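Local coordinates for carbonic anhydrase (Sordaria macrospora, PDB 4O1K), which catalyses the reversible hydration of carbon dioxide to bicarbonate as a zinc-dependent, tetrameric beta-carbonic anhydrase, at the interface of chains A and B and the interface of chains A and C. Residues are numbered along the deposited sequence; one frame, centred on the assembly and turned at random. Chains: chain A/B/C, Carbonic anhydrase.

Contact 1: the interface of chains A and B. Residues chain A 85-88, 132-133, 136; chain B 85-88, 132-133, 136.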
# COMPACT_ATOMS: atom_id res chain seq x y z
N CYS A 85 -4.73 -8.42 2.97
CA CYS A 85 -4.18 -8.26 1.60
C CYS A 85 -2.66 -8.26 1.66
O CYS A 85 -2.07 -7.56 2.50
CB CYS A 85 -4.62 -6.92 1.01
SG CYS A 85 -6.43 -6.70 0.86
N ASN A 86 -1.99 -9.00 0.78
CA ASN A 86 -0.55 -9.09 0.94
C ASN A 86 0.24 -7.81 0.67
O ASN A 86 1.35 -7.66 1.15
CB ASN A 86 0.03 -10.31 0.23
CG ASN A 86 -0.57 -10.53 -1.13
OD1 ASN A 86 -1.67 -11.04 -1.26
ND2 ASN A 86 0.17 -10.16 -2.14
N THR A 87 -0.31 -6.85 -0.06
CA THR A 87 0.44 -5.62 -0.20
C THR A 87 -0.09 -4.47 0.66
O THR A 87 0.25 -3.28 0.45
CB THR A 87 0.63 -5.21 -1.70
OG1 THR A 87 -0.61 -4.74 -2.24
CG2 THR A 87 1.13 -6.42 -2.50
N ASP A 88 -0.92 -4.83 1.64
CA ASP A 88 -1.45 -3.87 2.60
C ASP A 88 -0.56 -3.87 3.83
O ASP A 88 -0.67 -4.76 4.67
CB ASP A 88 -2.84 -4.30 3.03
CG ASP A 88 -3.41 -3.38 4.12
OD1 ASP A 88 -2.99 -2.22 4.19
OD2 ASP A 88 -4.28 -3.82 4.89
N PRO A 132 -10.19 -0.81 -6.00
CA PRO A 132 -9.20 -1.88 -5.85
C PRO A 132 -9.32 -2.59 -4.49
O PRO A 132 -8.91 -3.76 -4.38
CB PRO A 132 -7.87 -1.13 -5.91
CG PRO A 132 -8.19 0.29 -6.26
CD PRO A 132 -9.59 0.52 -5.86
N TRP A 133 -9.88 -1.92 -3.48
CA TRP A 133 -10.08 -2.63 -2.21
C TRP A 133 -11.12 -3.74 -2.35
O TRP A 133 -10.86 -4.90 -2.00
CB TRP A 133 -10.45 -1.64 -1.09
CG TRP A 133 -10.43 -2.28 0.25
CD1 TRP A 133 -11.51 -2.74 0.95
CD2 TRP A 133 -9.28 -2.53 1.06
NE1 TRP A 133 -11.10 -3.28 2.15
CE2 TRP A 133 -9.72 -3.15 2.24
CE3 TRP A 133 -7.91 -2.29 0.90
CZ2 TRP A 133 -8.85 -3.53 3.26
CZ3 TRP A 133 -7.03 -2.68 1.91
CH2 TRP A 133 -7.51 -3.31 3.07
N ASN A 136 -10.61 -7.30 -4.08
CA ASN A 136 -10.16 -8.51 -3.37
C ASN A 136 -11.27 -9.48 -3.10
O ASN A 136 -11.09 -10.70 -3.06
CB ASN A 136 -9.53 -8.11 -2.05
CG ASN A 136 -8.24 -7.37 -2.25
OD1 ASN A 136 -8.16 -6.15 -2.04
ND2 ASN A 136 -7.22 -8.09 -2.65
N CYS B 85 -0.65 -5.31 -8.58
CA CYS B 85 -1.30 -5.74 -7.32
C CYS B 85 -2.46 -4.80 -7.00
O CYS B 85 -2.29 -3.57 -7.05
CB CYS B 85 -0.32 -5.68 -6.16
SG CYS B 85 1.17 -6.73 -6.35
N ASN B 86 -3.62 -5.33 -6.64
CA ASN B 86 -4.75 -4.42 -6.47
C ASN B 86 -4.66 -3.47 -5.27
O ASN B 86 -5.30 -2.43 -5.27
CB ASN B 86 -6.09 -5.15 -6.55
CG ASN B 86 -6.08 -6.45 -5.81
OD1 ASN B 86 -5.57 -7.45 -6.29
ND2 ASN B 86 -6.68 -6.45 -4.65
N THR B 87 -3.84 -3.75 -4.27
CA THR B 87 -3.72 -2.75 -3.22
C THR B 87 -2.42 -1.95 -3.28
O THR B 87 -2.03 -1.26 -2.31
CB THR B 87 -3.99 -3.36 -1.81
OG1 THR B 87 -2.89 -4.19 -1.41
CG2 THR B 87 -5.28 -4.18 -1.83
N ASP B 88 -1.76 -2.02 -4.44
CA ASP B 88 -0.56 -1.24 -4.69
C ASP B 88 -0.94 0.05 -5.39
O ASP B 88 -1.18 0.04 -6.60
CB ASP B 88 0.37 -2.02 -5.61
CG ASP B 88 1.61 -1.21 -6.00
OD1 ASP B 88 1.99 -0.32 -5.23
OD2 ASP B 88 2.21 -1.48 -7.05
N PRO B 132 5.89 -10.18 1.50
CA PRO B 132 4.53 -10.05 0.98
C PRO B 132 4.53 -9.64 -0.51
O PRO B 132 3.55 -9.93 -1.22
CB PRO B 132 3.94 -8.91 1.81
CG PRO B 132 4.94 -8.58 2.87
CD PRO B 132 6.25 -9.05 2.38
N TRP B 133 5.60 -9.00 -0.98
CA TRP B 133 5.64 -8.71 -2.42
C TRP B 133 5.75 -9.98 -3.26
O TRP B 133 4.94 -10.20 -4.18
CB TRP B 133 6.78 -7.72 -2.73
CG TRP B 133 6.71 -7.21 -4.13
CD1 TRP B 133 7.44 -7.65 -5.19
CD2 TRP B 133 5.88 -6.15 -4.61
NE1 TRP B 133 7.09 -6.94 -6.32
CE2 TRP B 133 6.14 -6.01 -5.98
CE3 TRP B 133 4.93 -5.32 -4.01
CZ2 TRP B 133 5.49 -5.05 -6.76
CZ3 TRP B 133 4.27 -4.37 -4.79
CH2 TRP B 133 4.55 -4.26 -6.16
N ASN B 136 2.83 -12.58 -4.05
CA ASN B 136 1.93 -12.49 -5.21
C ASN B 136 2.28 -13.48 -6.29
O ASN B 136 1.42 -13.98 -7.02
CB ASN B 136 2.01 -11.09 -5.80
CG ASN B 136 1.41 -10.07 -4.88
OD1 ASN B 136 2.12 -9.27 -4.26
ND2 ASN B 136 0.10 -10.09 -4.78

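Contact 2: the interface of chains A and C. Residues chain A 62, 64, 71-72, 74; chain C 57, 60-62, 78.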
# COMPACT_ATOMS: atom_id res chain seq x y z
N PRO A 62 -18.62 -4.48 19.03
CA PRO A 62 -17.18 -4.70 19.26
C PRO A 62 -16.89 -6.15 19.64
O PRO A 62 -17.70 -6.78 20.31
CB PRO A 62 -16.87 -3.79 20.46
CG PRO A 62 -17.96 -2.80 20.49
CD PRO A 62 -19.18 -3.49 19.97
N GLU A 64 -15.02 -7.38 21.79
CA GLU A 64 -14.93 -7.52 23.24
C GLU A 64 -16.30 -7.83 23.82
O GLU A 64 -16.42 -8.59 24.78
CB GLU A 64 -14.34 -6.23 23.83
CG GLU A 64 -12.82 -6.04 23.61
CD GLU A 64 -12.46 -5.11 22.44
OE1 GLU A 64 -11.41 -4.43 22.52
OE2 GLU A 64 -13.22 -5.07 21.44
N PRO A 71 -10.88 -6.24 28.58
CA PRO A 71 -10.16 -5.16 27.90
C PRO A 71 -8.65 -5.41 27.90
O PRO A 71 -8.07 -5.74 28.94
CB PRO A 71 -10.49 -3.91 28.73
CG PRO A 71 -11.09 -4.44 30.03
CD PRO A 71 -11.74 -5.74 29.66
N GLY A 72 -8.04 -5.29 26.73
CA GLY A 72 -6.62 -5.54 26.61
C GLY A 72 -6.34 -6.96 26.19
O GLY A 72 -5.19 -7.31 25.88
N ALA A 74 -7.69 -8.33 23.59
CA ALA A 74 -7.71 -8.35 22.13
C ALA A 74 -7.01 -7.13 21.56
O ALA A 74 -7.23 -5.97 21.96
CB ALA A 74 -9.13 -8.44 21.58
N SER C 57 -5.06 0.02 17.35
CA SER C 57 -5.24 -1.40 17.58
C SER C 57 -4.90 -1.81 19.02
O SER C 57 -5.37 -2.85 19.48
CB SER C 57 -4.40 -2.20 16.61
OG SER C 57 -4.89 -2.03 15.29
N ARG C 60 -7.48 -0.27 24.55
CA ARG C 60 -8.03 -1.45 25.24
C ARG C 60 -9.55 -1.48 25.37
O ARG C 60 -10.14 -2.54 25.61
CB ARG C 60 -7.40 -1.61 26.62
CG ARG C 60 -6.12 -0.82 26.80
CD ARG C 60 -5.03 -1.65 27.46
NE ARG C 60 -4.20 -0.84 28.34
CZ ARG C 60 -3.24 -0.01 27.93
NH1 ARG C 60 -2.55 0.69 28.82
NH2 ARG C 60 -2.97 0.13 26.63
N ILE C 61 -10.18 -0.32 25.25
CA ILE C 61 -11.63 -0.22 25.39
C ILE C 61 -12.15 0.20 24.02
O ILE C 61 -11.59 1.11 23.41
CB ILE C 61 -12.01 0.84 26.46
CG1 ILE C 61 -11.54 0.43 27.85
CG2 ILE C 61 -13.50 1.07 26.49
CD1 ILE C 61 -12.25 -0.79 28.40
N PRO C 62 -13.22 -0.45 23.54
CA PRO C 62 -13.87 -0.11 22.27
C PRO C 62 -14.48 1.30 22.30
O PRO C 62 -14.95 1.73 23.36
CB PRO C 62 -15.00 -1.14 22.16
CG PRO C 62 -14.61 -2.24 23.06
CD PRO C 62 -13.84 -1.62 24.18
N ARG C 78 -9.30 0.50 12.96
CA ARG C 78 -8.27 0.54 14.00
C ARG C 78 -6.98 0.02 13.43
O ARG C 78 -6.98 -1.06 12.80
CB ARG C 78 -8.69 -0.31 15.22
CG ARG C 78 -9.58 0.45 16.19
CD ARG C 78 -10.22 -0.46 17.26
NE ARG C 78 -9.29 -0.81 18.32
CZ ARG C 78 -9.62 -1.56 19.38
NH1 ARG C 78 -10.87 -2.01 19.49
NH2 ARG C 78 -8.73 -1.85 20.32

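Contact 3: the interface of chains A and C. Residues chain A 61, 66, 196, 198, 200-203; chain C 25, 28-29, 39-40, 43.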
# COMPACT_ATOMS: atom_id res chain seq x y z
N ILE A 61 -21.11 -4.52 16.59
CA ILE A 61 -20.81 -4.80 17.99
C ILE A 61 -19.31 -5.07 18.06
O ILE A 61 -18.80 -5.81 17.23
CB ILE A 61 -21.60 -6.05 18.49
CG1 ILE A 61 -23.11 -5.79 18.48
CG2 ILE A 61 -21.18 -6.44 19.88
CD1 ILE A 61 -23.56 -4.75 19.49
N ILE A 66 -19.02 -9.20 21.84
CA ILE A 66 -19.40 -10.48 21.22
C ILE A 66 -18.79 -11.68 21.93
O ILE A 66 -19.41 -12.75 22.01
CB ILE A 66 -18.91 -10.57 19.75
CG1 ILE A 66 -19.29 -9.35 18.92
CG2 ILE A 66 -19.42 -11.84 19.09
CD1 ILE A 66 -18.70 -9.39 17.48
N PHE A 196 -20.03 -13.55 12.63
CA PHE A 196 -21.03 -13.04 13.55
C PHE A 196 -22.34 -12.82 12.82
O PHE A 196 -22.34 -12.45 11.62
CB PHE A 196 -20.55 -11.73 14.19
CG PHE A 196 -21.54 -11.09 15.10
CD1 PHE A 196 -21.82 -11.65 16.35
CD2 PHE A 196 -22.19 -9.92 14.73
CE1 PHE A 196 -22.75 -11.05 17.20
CE2 PHE A 196 -23.13 -9.32 15.58
CZ PHE A 196 -23.41 -9.89 16.81
N PHE A 198 -25.82 -10.81 13.14
CA PHE A 198 -26.49 -9.70 13.82
C PHE A 198 -27.95 -10.04 14.16
O PHE A 198 -28.58 -9.33 14.94
CB PHE A 198 -26.46 -8.47 12.92
CG PHE A 198 -27.26 -8.64 11.66
CD1 PHE A 198 -26.67 -9.14 10.51
CD2 PHE A 198 -28.62 -8.32 11.62
CE1 PHE A 198 -27.41 -9.31 9.34
CE2 PHE A 198 -29.37 -8.49 10.47
CZ PHE A 198 -28.76 -8.98 9.32
N ASP A 200 -29.18 -12.93 15.54
CA ASP A 200 -29.36 -13.67 16.80
C ASP A 200 -28.21 -13.44 17.76
O ASP A 200 -28.21 -13.95 18.88
CB ASP A 200 -29.58 -15.17 16.55
CG ASP A 200 -28.56 -15.79 15.59
OD1 ASP A 200 -27.42 -15.26 15.47
OD2 ASP A 200 -28.90 -16.83 14.97
N GLY A 201 -27.22 -12.68 17.31
CA GLY A 201 -26.09 -12.31 18.15
C GLY A 201 -25.06 -13.40 18.36
O GLY A 201 -24.16 -13.24 19.19
N LEU A 202 -25.16 -14.47 17.59
CA LEU A 202 -24.32 -15.64 17.84
C LEU A 202 -23.08 -15.64 16.97
O LEU A 202 -23.13 -15.25 15.80
CB LEU A 202 -25.09 -16.92 17.58
CG LEU A 202 -25.83 -17.54 18.75
CD1 LEU A 202 -27.30 -17.18 18.71
CD2 LEU A 202 -25.66 -19.04 18.72
N LEU A 203 -21.97 -16.09 17.56
CA LEU A 203 -20.74 -16.28 16.81
C LEU A 203 -20.78 -17.69 16.30
O LEU A 203 -21.20 -18.60 17.02
CB LEU A 203 -19.51 -16.18 17.70
CG LEU A 203 -18.58 -15.00 17.76
CD1 LEU A 203 -17.31 -15.42 18.48
CD2 LEU A 203 -18.27 -14.44 16.39
N ASN C 25 -20.17 -15.89 24.49
CA ASN C 25 -20.98 -15.26 23.45
C ASN C 25 -22.48 -15.52 23.63
O ASN C 25 -23.29 -14.59 23.53
CB ASN C 25 -20.54 -15.71 22.06
CG ASN C 25 -21.56 -15.33 20.98
OD1 ASN C 25 -22.23 -16.20 20.40
ND2 ASN C 25 -21.70 -14.03 20.74
N TRP C 28 -23.68 -13.56 26.59
CA TRP C 28 -23.83 -12.14 26.27
C TRP C 28 -25.10 -11.89 25.46
O TRP C 28 -25.82 -10.92 25.72
CB TRP C 28 -22.60 -11.61 25.52
CG TRP C 28 -22.85 -10.33 24.77
CD1 TRP C 28 -22.75 -9.06 25.25
CD2 TRP C 28 -23.23 -10.21 23.39
NE1 TRP C 28 -23.05 -8.15 24.26
CE2 TRP C 28 -23.34 -8.84 23.10
CE3 TRP C 28 -23.48 -11.13 22.37
CZ2 TRP C 28 -23.71 -8.37 21.84
CZ3 TRP C 28 -23.84 -10.66 21.12
CH2 TRP C 28 -23.95 -9.30 20.86
N ALA C 29 -25.37 -12.75 24.47
CA ALA C 29 -26.61 -12.67 23.69
C ALA C 29 -27.87 -12.78 24.56
O ALA C 29 -28.86 -12.06 24.35
CB ALA C 29 -26.62 -13.73 22.61
N PHE C 39 -33.30 -5.91 21.12
CA PHE C 39 -31.89 -5.58 20.96
C PHE C 39 -31.37 -6.03 19.59
O PHE C 39 -30.71 -5.26 18.89
CB PHE C 39 -31.03 -6.20 22.08
CG PHE C 39 -29.58 -5.84 21.98
CD1 PHE C 39 -29.09 -4.68 22.57
CD2 PHE C 39 -28.69 -6.66 21.30
CE1 PHE C 39 -27.75 -4.33 22.47
CE2 PHE C 39 -27.35 -6.32 21.19
CZ PHE C 39 -26.88 -5.16 21.78
N PHE C 40 -31.70 -7.26 19.22
CA PHE C 40 -31.22 -7.82 17.96
C PHE C 40 -32.16 -7.48 16.81
O PHE C 40 -31.82 -7.66 15.64
CB PHE C 40 -30.98 -9.33 18.08
CG PHE C 40 -29.75 -9.65 18.87
CD1 PHE C 40 -28.54 -9.05 18.54
CD2 PHE C 40 -29.80 -10.49 19.98
CE1 PHE C 40 -27.38 -9.30 19.27
CE2 PHE C 40 -28.65 -10.76 20.72
CZ PHE C 40 -27.44 -10.15 20.36
N LEU C 43 -30.66 -3.91 16.07
CA LEU C 43 -29.40 -4.21 15.39
C LEU C 43 -29.55 -4.48 13.89
O LEU C 43 -28.68 -4.13 13.09
CB LEU C 43 -28.73 -5.42 16.04
CG LEU C 43 -27.27 -5.65 15.69
CD1 LEU C 43 -26.42 -4.53 16.25
CD2 LEU C 43 -26.78 -6.97 16.24

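Contact 4: the interface of chains A and C. Residues chain A 75-76, 94, 97; chain C 57-58, 80, 116.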
# COMPACT_ATOMS: atom_id res chain seq x y z
N PHE A 75 -6.14 -7.41 20.62
CA PHE A 75 -5.51 -6.40 19.82
C PHE A 75 -6.35 -6.40 18.57
O PHE A 75 -6.50 -7.46 17.98
CB PHE A 75 -4.14 -6.93 19.50
CG PHE A 75 -3.23 -5.94 18.96
CD1 PHE A 75 -2.72 -4.95 19.77
CD2 PHE A 75 -2.85 -6.00 17.63
CE1 PHE A 75 -1.85 -4.01 19.25
CE2 PHE A 75 -1.98 -5.07 17.13
CZ PHE A 75 -1.48 -4.07 17.93
N VAL A 76 -6.89 -5.25 18.13
CA VAL A 76 -7.94 -5.27 17.11
C VAL A 76 -7.58 -4.47 15.85
O VAL A 76 -7.15 -3.31 15.93
CB VAL A 76 -9.26 -4.68 17.71
CG1 VAL A 76 -10.35 -4.55 16.64
CG2 VAL A 76 -9.77 -5.55 18.82
N VAL A 94 0.47 -5.14 11.26
CA VAL A 94 -0.16 -5.58 12.51
C VAL A 94 -0.08 -7.11 12.82
O VAL A 94 0.05 -7.51 13.99
CB VAL A 94 -1.54 -5.00 12.69
CG1 VAL A 94 -2.54 -5.71 11.86
CG2 VAL A 94 -1.92 -5.15 14.09
N TYR A 97 3.49 -7.66 14.03
CA TYR A 97 3.65 -7.10 15.38
C TYR A 97 2.96 -7.93 16.46
O TYR A 97 3.50 -8.11 17.56
CB TYR A 97 3.11 -5.67 15.41
CG TYR A 97 3.28 -4.93 16.72
CD1 TYR A 97 4.54 -4.57 17.20
CD2 TYR A 97 2.17 -4.55 17.46
CE1 TYR A 97 4.67 -3.86 18.40
CE2 TYR A 97 2.29 -3.86 18.64
CZ TYR A 97 3.53 -3.51 19.11
OH TYR A 97 3.59 -2.82 20.30
N SER C 57 -5.06 0.02 17.35
CA SER C 57 -5.24 -1.40 17.58
C SER C 57 -4.90 -1.81 19.02
O SER C 57 -5.37 -2.85 19.48
CB SER C 57 -4.40 -2.20 16.61
OG SER C 57 -4.89 -2.03 15.29
N ASP C 58 -4.04 -1.04 19.68
CA ASP C 58 -3.58 -1.42 21.02
C ASP C 58 -4.24 -0.64 22.12
O ASP C 58 -3.81 -0.74 23.28
CB ASP C 58 -2.05 -1.41 21.21
CG ASP C 58 -1.41 -0.03 20.98
OD1 ASP C 58 -1.85 0.99 21.57
OD2 ASP C 58 -0.43 0.03 20.19
N ILE C 80 -2.27 0.32 13.92
CA ILE C 80 -1.25 0.63 14.93
C ILE C 80 -0.98 2.14 14.94
O ILE C 80 -0.53 2.73 13.94
CB ILE C 80 0.05 -0.15 14.68
CG1 ILE C 80 -0.14 -1.63 14.99
CG2 ILE C 80 1.17 0.40 15.56
CD1 ILE C 80 0.95 -2.53 14.36
N GLY C 116 1.36 1.81 22.66
CA GLY C 116 2.50 0.95 22.39
C GLY C 116 3.16 1.22 21.05
O GLY C 116 4.38 1.08 20.93

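Contact 1: the interface of chains A and B
This two-fold symmetric interface joins chains A and B of a tetrameric beta-carbonic anhydrase, with loop 85-88 of each chain set against helix 130-143 of the other. On the axis the two threonine hydroxyls meet: A:Thr87 OG1 and B:Thr87 OG1 are hydrogen bonded at 2.5 Å, and since a hydroxyl can both donate and accept, two identical groups can pair here. Each OG1 occupies the crowded position between backbone N and carbonyl carbon (chi1 73°), which leaves CG2 anti to the carbonyl carbon, beside the backbone N and facing the other chain. That methyl serves a second contact, A:Thr87 CG2 lying 3.9 Å from B:Cys85 SG, so one small branched residue offers both a polar and an apolar arm. A:Cys85 SG rests above a rim of the A:Trp133 indole in its own chain and probably helps to support the loop. Farther out, the amides of A:Asn86 and B:Asn136 cross obliquely, their planes 54° apart. As modelled, A:Asn86 ND2 lies 2.6 Å from B:Asn136 ND2; two donors face each other, so one amide is probably turned over, with its oxygen towards the partner's nitrogen. The atom modelled as B:Asn136 OD1 lies 3.5 Å from A:Thr87 CG2, the side chains crossing at about a right angle.

Contact 2: the interface of chains A and C
A mainly van der Waals patch on the two-fold interface of chains A and C, this contact helps to hold one subunit pair of the tetramer together, with one loose charge pair. At the symmetry axis the two copies of one proline meet at about a right angle, A:Pro62 CB 3.7 Å from C:Pro62 CB; a rigid ring suits a place where the same residue must pack on itself. A:Glu64 bends at chi2 (99°) and brings its carboxylate tip to tip with the proline of chain C, its OE2 lying 3.5 Å from C:Pro62 CG. A:Glu64 OE1 turns instead to C:Arg78, 3.9 Å from its guanidinium NH1, in the plane of that group and at its edge. Carboxylate and guanidinium are nearly coplanar, 16° apart, yet the separation makes this a long salt bridge. An alanine in place of A:Glu64 would remove the carboxylate and would probably leave C:Arg78 without this countercharge and C:Pro62 with less cover. A:Pro71 and C:Ile61 lie side by side, pointing the same way, with A:Pro71 CB 3.6 Å from C:Ile61 CD1. A:Gly72, without a side chain, lets CB of C:Arg60, the arginine of the CxDxR motif and usual partner of its aspartate, approach its CA to 4.0 Å. In the fold, the patch joins helix 63-67 and the turn before strand 74-79 of chain A to the loop of chain C after the zinc ligands C:Cys56 and C:Asp58, and to strand 74-79 of chain C, which carries C:Arg78.

Contact 3: the interface of chains A and C
The side-chain nitrogen of C:Asn25 is the best-held polar atom, gripped by two backbone carbonyls of chain A: ND2 donates to A:Ile66 O at 2.9 Å and to A:Gly201 O at 3.0 Å. Both acceptors lie close to the amide plane, and the bond to A:Ile66 O uses a carbonyl lone pair. The other end of the amide accepts, with A:Leu203 N 2.9 Å from C:Asn25 OD1 and nearly straight at the hydrogen (164°), although the donor stands above the carbonyl plane. Thus a side chain with both donor and acceptor, directed by CG anti to the backbone N (chi1 167°), reads three backbone groups and has its rotation fixed. An alanine replacing C:Asn25 would lose all three bonds and would probably leave these backbone groups poorly satisfied. Next to it, the C:Trp28 indole meets A:Gly201 O at its edge, while CZ2 reaches A:Ile61 CG2 at 3.7 Å, tip to tip. A:Gly201 CA lies over the face of C:Phe40, 3.8 Å from the ring centroid, as a CH-pi contact; lacking a side chain, glycine can come this close and tolerates its positive phi. C:Leu43 adds CD2 against A:Phe198 CB at 3.7 Å. By these contacts helices 16-35 and 39-44 of chain C clasp the body of chain A, an exchange of N-terminal helices that probably strengthens the A-C pair within the tetramer.

Contact 4: the interface of chains A and C
A:Val76 is extended in strand 74-79 (phi -122°, psi 128°), whereas C:Ser57, between the zinc ligands C:Cys56 and C:Asp58 in the CxDxR motif of beta-carbonic anhydrases, has a helix-like turn. The two residues are joined twice. A:Val76 N donates to C:Ser57 O at 3.1 Å, on a carbonyl lone pair and fairly straight (163° at the hydrogen). In return C:Ser57 OG, placed beside its own backbone N, donates to A:Val76 O at 2.7 Å from above the carbonyl plane; a short hydroxyl suits a strand carbonyl so near. The phenyl ring of A:Phe75 turns one face to this serine, whose CB sits near the rim, 3.7 Å from A:Phe75 CZ. Alongside runs C:Asp58, its CB 3.3 Å from A:Phe75 CE1, so the aromatic ring of one subunit flanks a metal ligand of the other and is likely to restrict it. C:Ile80 brings its long arm to helix 89-100: CD1 lies 3.7 Å from A:Val94 CA and 3.9 Å from A:Tyr97 CD2. Its CG1 packs across the tip of A:Phe75, 4.0 Å from CZ, at about a right angle. An unbranched end on a beta-branched residue suits a methyl that must touch both a helix and a ring. The edge of A:Phe75 is met in plane by A:Val94 CG2.

Contacts 2, 3 and 4 belong to one A-C interface, whereas contact 1 joins chain A to chain B. Measured between C-alpha centres throughout, contacts 2 and 4 are about 9 Å apart and share C:Ser57; strand 74-79 also serves both. Contact 3 lies about 17 Å from contact 2 and 24 Å from contact 4, but helix 63-67 and residues 61-62 connect it to contact 2. Contact 1 is about 20, 26 and 32 Å from contacts 4, 2 and 3. Its loop 85-88 runs straight into helix 89-100 of contact 4, so the two surfaces are connected, which probably helps paired subunits to assemble into the tetramer.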